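Local coordinates for protein deoxyribodipyrimidine photo-lyase (Oryza sativa Japonica Group, PDB 3UMV) that uses light to split cyclobutane pyrimidine dimers in UV-damaged DNA back into two pyrimidines, with one bound FAD per subunit, at residues V72-F77 against F111-G116; G96-A101 against V220-L225. All coordinates share one frame; numbering follows the deposited sequence. Where two conformers were deposited one is given.

Contact 1: residues V72-F77 against F111-G116. With URE (urea), chain M; URE (urea), chain N.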
loop_
_atom_site.group_PDB
_atom_site.type_symbol
_atom_site.label_atom_id
_atom_site.label_comp_id
_atom_site.label_asym_id
_atom_site.label_seq_id
_atom_site.Cartn_x
_atom_site.Cartn_y
_atom_site.Cartn_z
ATOM N N VAL A 72 1.409 -11.923 -18.596
ATOM C CA VAL A 72 0.995 -11.045 -17.501
ATOM C C VAL A 72 -0.154 -10.173 -18.001
ATOM O O VAL A 72 -0.138 -9.705 -19.147
ATOM C CB VAL A 72 2.152 -10.129 -17.028
ATOM C CG1 VAL A 72 1.657 -9.158 -15.961
ATOM C CG2 VAL A 72 3.329 -10.957 -16.527
ATOM N N ALA A 73 -1.163 -9.974 -17.160
ATOM C CA ALA A 73 -2.280 -9.097 -17.497
ATOM C C ALA A 73 -2.546 -8.125 -16.360
ATOM O O ALA A 73 -2.523 -8.513 -15.196
ATOM C CB ALA A 73 -3.543 -9.917 -17.804
ATOM N N PHE A 74 -2.771 -6.854 -16.696
ATOM C CA PHE A 74 -3.106 -5.847 -15.692
ATOM C C PHE A 74 -4.428 -5.191 -16.048
ATOM O O PHE A 74 -4.611 -4.729 -17.181
ATOM C CB PHE A 74 -2.025 -4.771 -15.605
ATOM C CG PHE A 74 -2.271 -3.773 -14.516
ATOM C CD1 PHE A 74 -1.720 -3.965 -13.254
ATOM C CD2 PHE A 74 -3.078 -2.665 -14.729
ATOM C CE1 PHE A 74 -1.960 -3.059 -12.239
ATOM C CE2 PHE A 74 -3.318 -1.752 -13.716
ATOM C CZ PHE A 74 -2.762 -1.943 -12.470
ATOM N N ALA A 75 -5.357 -5.147 -15.103
ATOM C CA ALA A 75 -6.625 -4.441 -15.337
ATOM C C ALA A 75 -6.686 -3.141 -14.552
ATOM O O ALA A 75 -6.615 -3.147 -13.322
ATOM C CB ALA A 75 -7.816 -5.327 -14.974
ATOM N N LEU A 76 -6.804 -2.021 -15.263
ATOM C CA LEU A 76 -7.050 -0.736 -14.618
ATOM C C LEU A 76 -8.549 -0.586 -14.342
ATOM O O LEU A 76 -9.355 -0.706 -15.260
ATOM C CB LEU A 76 -6.584 0.406 -15.522
ATOM C CG LEU A 76 -6.651 1.794 -14.872
ATOM C CD1 LEU A 76 -5.606 1.909 -13.744
ATOM C CD2 LEU A 76 -6.465 2.903 -15.901
ATOM N N PHE A 77 -8.938 -0.341 -13.094
ATOM C CA PHE A 77 -10.349 -0.053 -12.828
ATOM C C PHE A 77 -10.691 1.270 -13.508
ATOM O O PHE A 77 -9.973 2.254 -13.366
ATOM C CB PHE A 77 -10.635 0.038 -11.332
ATOM C CG PHE A 77 -10.530 -1.277 -10.604
ATOM C CD1 PHE A 77 -11.637 -1.835 -9.987
ATOM C CD2 PHE A 77 -9.327 -1.950 -10.535
ATOM C CE1 PHE A 77 -11.542 -3.046 -9.314
ATOM C CE2 PHE A 77 -9.229 -3.165 -9.872
ATOM C CZ PHE A 77 -10.339 -3.709 -9.259
ATOM N N PHE A 111 2.672 -8.564 -22.036
ATOM C CA PHE A 111 1.974 -7.793 -21.008
ATOM C C PHE A 111 0.668 -7.274 -21.595
ATOM O O PHE A 111 0.681 -6.417 -22.474
ATOM C CB PHE A 111 2.852 -6.630 -20.525
ATOM C CG PHE A 111 2.210 -5.757 -19.467
ATOM C CD1 PHE A 111 2.128 -6.176 -18.146
ATOM C CD2 PHE A 111 1.717 -4.504 -19.797
ATOM C CE1 PHE A 111 1.546 -5.351 -17.166
ATOM C CE2 PHE A 111 1.135 -3.688 -18.831
ATOM C CZ PHE A 111 1.053 -4.118 -17.511
ATOM N N PHE A 112 -0.455 -7.796 -21.105
ATOM C CA PHE A 112 -1.775 -7.335 -21.531
ATOM C C PHE A 112 -2.286 -6.219 -20.617
ATOM O O PHE A 112 -2.425 -6.414 -19.411
ATOM C CB PHE A 112 -2.781 -8.485 -21.499
ATOM C CG PHE A 112 -2.523 -9.551 -22.530
ATOM C CD1 PHE A 112 -3.162 -9.519 -23.755
ATOM C CD2 PHE A 112 -1.641 -10.584 -22.267
ATOM C CE1 PHE A 112 -2.928 -10.503 -24.708
ATOM C CE2 PHE A 112 -1.397 -11.579 -23.219
ATOM C CZ PHE A 112 -2.042 -11.536 -24.440
ATOM N N LEU A 113 -2.562 -5.056 -21.199
ATOM C CA LEU A 113 -3.137 -3.942 -20.457
ATOM C C LEU A 113 -4.609 -3.762 -20.797
ATOM O O LEU A 113 -4.962 -3.555 -21.959
ATOM C CB LEU A 113 -2.386 -2.647 -20.757
ATOM C CG LEU A 113 -2.933 -1.466 -19.954
ATOM C CD1 LEU A 113 -2.792 -1.730 -18.473
ATOM C CD2 LEU A 113 -2.229 -0.168 -20.339
ATOM N N PHE A 114 -5.462 -3.833 -19.778
ATOM C CA PHE A 114 -6.906 -3.687 -19.962
ATOM C C PHE A 114 -7.424 -2.459 -19.212
ATOM O O PHE A 114 -7.284 -2.365 -17.989
ATOM C CB PHE A 114 -7.629 -4.942 -19.466
ATOM C CG PHE A 114 -7.311 -6.186 -20.260
ATOM C CD1 PHE A 114 -6.696 -7.275 -19.661
ATOM C CD2 PHE A 114 -7.625 -6.263 -21.604
ATOM C CE1 PHE A 114 -6.415 -8.425 -20.389
ATOM C CE2 PHE A 114 -7.339 -7.406 -22.343
ATOM C CZ PHE A 114 -6.731 -8.486 -21.738
ATOM N N THR A 115 -8.010 -1.506 -19.929
ATOM C CA THR A 115 -8.497 -0.299 -19.269
ATOM C C THR A 115 -10.016 -0.277 -19.041
ATOM O O THR A 115 -10.566 0.704 -18.536
ATOM C CB THR A 115 -8.018 0.978 -19.991
ATOM O OG1 THR A 115 -8.322 0.893 -21.388
ATOM C CG2 THR A 115 -6.514 1.125 -19.824
ATOM N N GLY A 116 -10.681 -1.373 -19.387
ATOM C CA GLY A 116 -12.122 -1.473 -19.223
ATOM C C GLY A 116 -12.549 -2.021 -17.872
ATOM O O GLY A 116 -13.682 -1.815 -17.449
HETATM C C URE M . -6.068 -0.356 -10.553
HETATM O O URE M . -5.913 -1.578 -10.629
HETATM N N1 URE M . -6.960 0.236 -11.303
HETATM N N2 URE M . -5.374 0.365 -9.703
HETATM C C URE N . -5.304 -6.319 -25.029
HETATM O O URE N . -4.084 -6.298 -25.033
HETATM N N1 URE N . -5.966 -5.416 -24.355
HETATM N N2 URE N . -5.946 -7.251 -25.689
#
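Strands 72-75 and 111-114 run parallel, their axes 4.6 Å apart at closest approach and inclined by 15°, as the two strands of a beta-alpha-beta unit whose connecting element is helix 87-106, in the alpha/beta domain of the photolyase family. Four backbone hydrogen bonds join them: Phe-112 N to Val-72 O, Phe-74 N to Phe-112 O, Phe-114 N to Phe-74 O, and Leu-76 N to Phe-114 O, the last three nearly along the C=O axis. On one face of the sheet Phe-111, with CG anti to its backbone N, brings CZ to 3.7 Å from CB of Phe-74, while CG1 of Val-72 meets the edge of the Phe-111 ring at CD1. Phe-74 and Leu-113 lie side by side there, CD2 of Phe-74 being 3.9 Å from CD1 of Leu-113. The other face carries Phe-112 and Phe-114 beside the small Ala-73, whose CB is 4.1 Å from CE1 of Phe-114. An alanine at Phe-114 would probably cost Ala-73 and Leu-124 of helix 120-127 their contact with the ring and remove one side of a urea site. There N1 of the urea of chain N lies 3.1 Å from CE2 of Phe-114 and donates to Leu-113 O at 3.2 Å.

Contact 2: residues G96-A101 against V220-L225; sequences GLRRLA and VDWDAL. With URE (urea), chain L.
Helix 87-106, the crossover helix of a beta-alpha-beta unit, meets the first turn of helix 222-231, more than a hundred residues further along the chain, through one indole and one ion pair. The ring of Trp-222 lies against Arg-98: CA of the arginine stands 3.7 Å from the centroid of the six-membered ring and only 2° off its normal, a CH-pi contact. CB of Ala-101 approaches CZ2 of Trp-222 to 3.7 Å, and CB of Leu-97 packs on CH2. CG1 of Val-220 lies over the opposite face of the indole, toward its rim.

From CG to NE the arginine chain is extended and slides past the tryptophan in the opposite direction, so that one face of the guanidinium, near its rim, rests over CB of Trp-222 rather than over the indole itself. This course delivers the head group to Asp-223. NH2 of Arg-98 donates to OD1 of Asp-223 at 2.8 Å, a salt bridge in which the oxygen lies in the guanidinium plane but is met from above the carboxylate plane. A weak second bond runs from NH1 of Arg-98 to OD2 of Asp-223 at 3.3 Å. The two planes are 71° apart, so this is a crossed pair and not a coplanar one.

Asp-221, at the N-cap, accepts from one N-H of the first turn, Ala-224 N, through OD2 at 2.9 Å. Its backbone O takes Leu-225 N, plus a weak bond from urea N2, and its backbone N donates to urea O at 2.9 Å. On the other helix, Leu-97 O accepts from Ala-101 N and the neighbouring Arg-99 pairs with Glu-247.

Two aspartates thus do different work in one turn, Asp-221 capping a backbone N-H and Asp-223 pairing with the guanidinium of Arg-98, whose charge it would probably offset; their negative charges near the helix N-terminus would probably interact favourably with its dipole.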
loop_
_atom_site.group_PDB
_atom_site.type_symbol
_atom_site.label_atom_id
_atom_site.label_comp_id
_atom_site.label_asym_id
_atom_site.label_seq_id
_atom_site.Cartn_x
_atom_site.Cartn_y
_atom_site.Cartn_z
ATOM N N GLY A 96 4.660 4.115 -13.924
ATOM C CA GLY A 96 5.326 2.904 -13.452
ATOM C C GLY A 96 5.069 1.691 -14.336
ATOM O O GLY A 96 5.983 0.903 -14.623
ATOM N N LEU A 97 3.823 1.544 -14.787
ATOM C CA LEU A 97 3.439 0.423 -15.634
ATOM C C LEU A 97 4.032 0.544 -17.034
ATOM O O LEU A 97 4.326 -0.460 -17.671
ATOM C CB LEU A 97 1.918 0.300 -15.727
ATOM C CG LEU A 97 1.152 -0.462 -14.654
ATOM C CD1 LEU A 97 -0.257 -0.749 -15.167
ATOM C CD2 LEU A 97 1.875 -1.748 -14.299
ATOM N N ARG A 98 4.217 1.776 -17.503
ATOM C CA ARG A 98 4.870 2.009 -18.790
ATOM C C ARG A 98 6.292 1.440 -18.783
ATOM O O ARG A 98 6.726 0.817 -19.755
ATOM C CB ARG A 98 4.888 3.508 -19.108
ATOM C CG ARG A 98 5.675 3.890 -20.339
ATOM C CD ARG A 98 5.594 5.389 -20.550
ATOM N NE ARG A 98 5.726 5.743 -21.952
ATOM C CZ ARG A 98 5.396 6.936 -22.425
ATOM N NH1 ARG A 98 5.526 7.209 -23.720
ATOM N NH2 ARG A 98 4.923 7.851 -21.585
ATOM N N ARG A 99 7.006 1.668 -17.685
ATOM C CA ARG A 99 8.354 1.140 -17.498
ATOM C C ARG A 99 8.335 -0.382 -17.436
ATOM O O ARG A 99 9.146 -1.057 -18.075
ATOM C CB ARG A 99 8.970 1.702 -16.212
ATOM C CG ARG A 99 9.258 3.199 -16.243
ATOM C CD ARG A 99 10.247 3.541 -17.346
ATOM N NE ARG A 99 11.425 2.681 -17.282
ATOM C CZ ARG A 99 12.540 2.977 -16.623
ATOM N NH1 ARG A 99 12.644 4.123 -15.965
ATOM N NH2 ARG A 99 13.553 2.122 -16.624
ATOM N N LEU A 100 7.403 -0.919 -16.656
ATOM C CA LEU A 100 7.262 -2.368 -16.507
ATOM C C LEU A 100 6.966 -3.056 -17.844
ATOM O O LEU A 100 7.532 -4.108 -18.161
ATOM C CB LEU A 100 6.173 -2.686 -15.473
ATOM C CG LEU A 100 5.959 -4.155 -15.095
ATOM C CD1 LEU A 100 5.406 -4.306 -13.680
ATOM C CD2 LEU A 100 5.026 -4.808 -16.083
ATOM N N ALA A 101 6.080 -2.453 -18.631
ATOM C CA ALA A 101 5.745 -2.988 -19.941
ATOM C C ALA A 101 6.992 -3.059 -20.821
ATOM O O ALA A 101 7.167 -4.010 -21.575
ATOM C CB ALA A 101 4.652 -2.146 -20.592
ATOM N N VAL A 220 -0.141 -0.247 -26.809
ATOM C CA VAL A 220 -0.645 0.897 -26.071
ATOM C C VAL A 220 0.095 2.173 -26.461
ATOM O O VAL A 220 1.324 2.180 -26.555
ATOM C CB VAL A 220 -0.461 0.690 -24.562
ATOM C CG1 VAL A 220 -0.979 1.893 -23.788
ATOM C CG2 VAL A 220 -1.162 -0.584 -24.116
ATOM N N ASP A 221 -0.653 3.249 -26.682
ATOM C CA ASP A 221 -0.055 4.580 -26.736
ATOM C C ASP A 221 -0.116 5.161 -25.331
ATOM O O ASP A 221 -1.134 5.702 -24.922
ATOM C CB ASP A 221 -0.796 5.480 -27.727
ATOM C CG ASP A 221 -0.095 6.830 -27.944
ATOM O OD1 ASP A 221 0.041 7.239 -29.110
ATOM O OD2 ASP A 221 0.316 7.481 -26.958
ATOM N N TRP A 222 0.981 5.026 -24.592
ATOM C CA TRP A 222 1.001 5.401 -23.183
ATOM C C TRP A 222 0.791 6.900 -22.948
ATOM O O TRP A 222 0.093 7.290 -22.018
ATOM C CB TRP A 222 2.299 4.930 -22.524
ATOM C CG TRP A 222 2.387 3.444 -22.397
ATOM C CD1 TRP A 222 2.959 2.572 -23.283
ATOM C CD2 TRP A 222 1.897 2.645 -21.311
ATOM N NE1 TRP A 222 2.849 1.284 -22.818
ATOM C CE2 TRP A 222 2.207 1.302 -21.606
ATOM C CE3 TRP A 222 1.233 2.935 -20.118
ATOM C CZ2 TRP A 222 1.860 0.251 -20.757
ATOM C CZ3 TRP A 222 0.899 1.892 -19.271
ATOM C CH2 TRP A 222 1.212 0.564 -19.594
ATOM N N ASP A 223 1.390 7.738 -23.787
ATOM C CA ASP A 223 1.147 9.174 -23.680
ATOM C C ASP A 223 -0.351 9.522 -23.807
ATOM O O ASP A 223 -0.877 10.308 -23.011
ATOM C CB ASP A 223 2.009 9.956 -24.678
ATOM C CG ASP A 223 3.491 9.952 -24.297
ATOM O OD1 ASP A 223 3.804 9.984 -23.087
ATOM O OD2 ASP A 223 4.348 9.915 -25.201
ATOM N N ALA A 224 -1.041 8.904 -24.762
ATOM C CA ALA A 224 -2.474 9.155 -24.938
ATOM C C ALA A 224 -3.266 8.632 -23.757
ATOM O O ALA A 224 -4.157 9.304 -23.259
ATOM C CB ALA A 224 -2.976 8.526 -26.193
ATOM N N LEU A 225 -2.951 7.412 -23.336
ATOM C CA LEU A 225 -3.632 6.787 -22.189
ATOM C C LEU A 225 -3.465 7.579 -20.901
ATOM O O LEU A 225 -4.436 7.862 -20.197
ATOM C CB LEU A 225 -3.145 5.355 -21.999
ATOM C CG LEU A 225 -3.647 4.685 -20.725
ATOM C CD1 LEU A 225 -5.153 4.470 -20.807
ATOM C CD2 LEU A 225 -2.916 3.375 -20.481
HETATM C C URE L . -4.462 4.155 -26.766
HETATM O O URE L . -3.569 3.360 -27.038
HETATM N N1 URE L . -5.605 4.104 -27.403
HETATM N N2 URE L . -4.274 5.052 -25.831
#

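Overall arrangement
The centres of contacts 1 and 2 are 11 Å apart, and helix 87-106, which connects the two strands of contact 1, also supplies 96-101 of contact 2. Their side chains interlock where that helix and helix 222-231 pack on the sheet face of Phe-74, Phe-111 and Leu-113. Leu-97 CD1 lies 3.4 Å from Phe-74 CD2, and Leu-100 CD2 is 3.7 Å from Phe-111 CE1. Leu-113 CD2 touches both Trp-222 CH2 and Leu-225 CD2 at 3.6 Å. Contact 1 comes closer to Arg-429, which probably binds FAD as in relatives: the side chain of Leu-76 is about 8 Å from that of Arg-429, against about 12 Å for Leu-97.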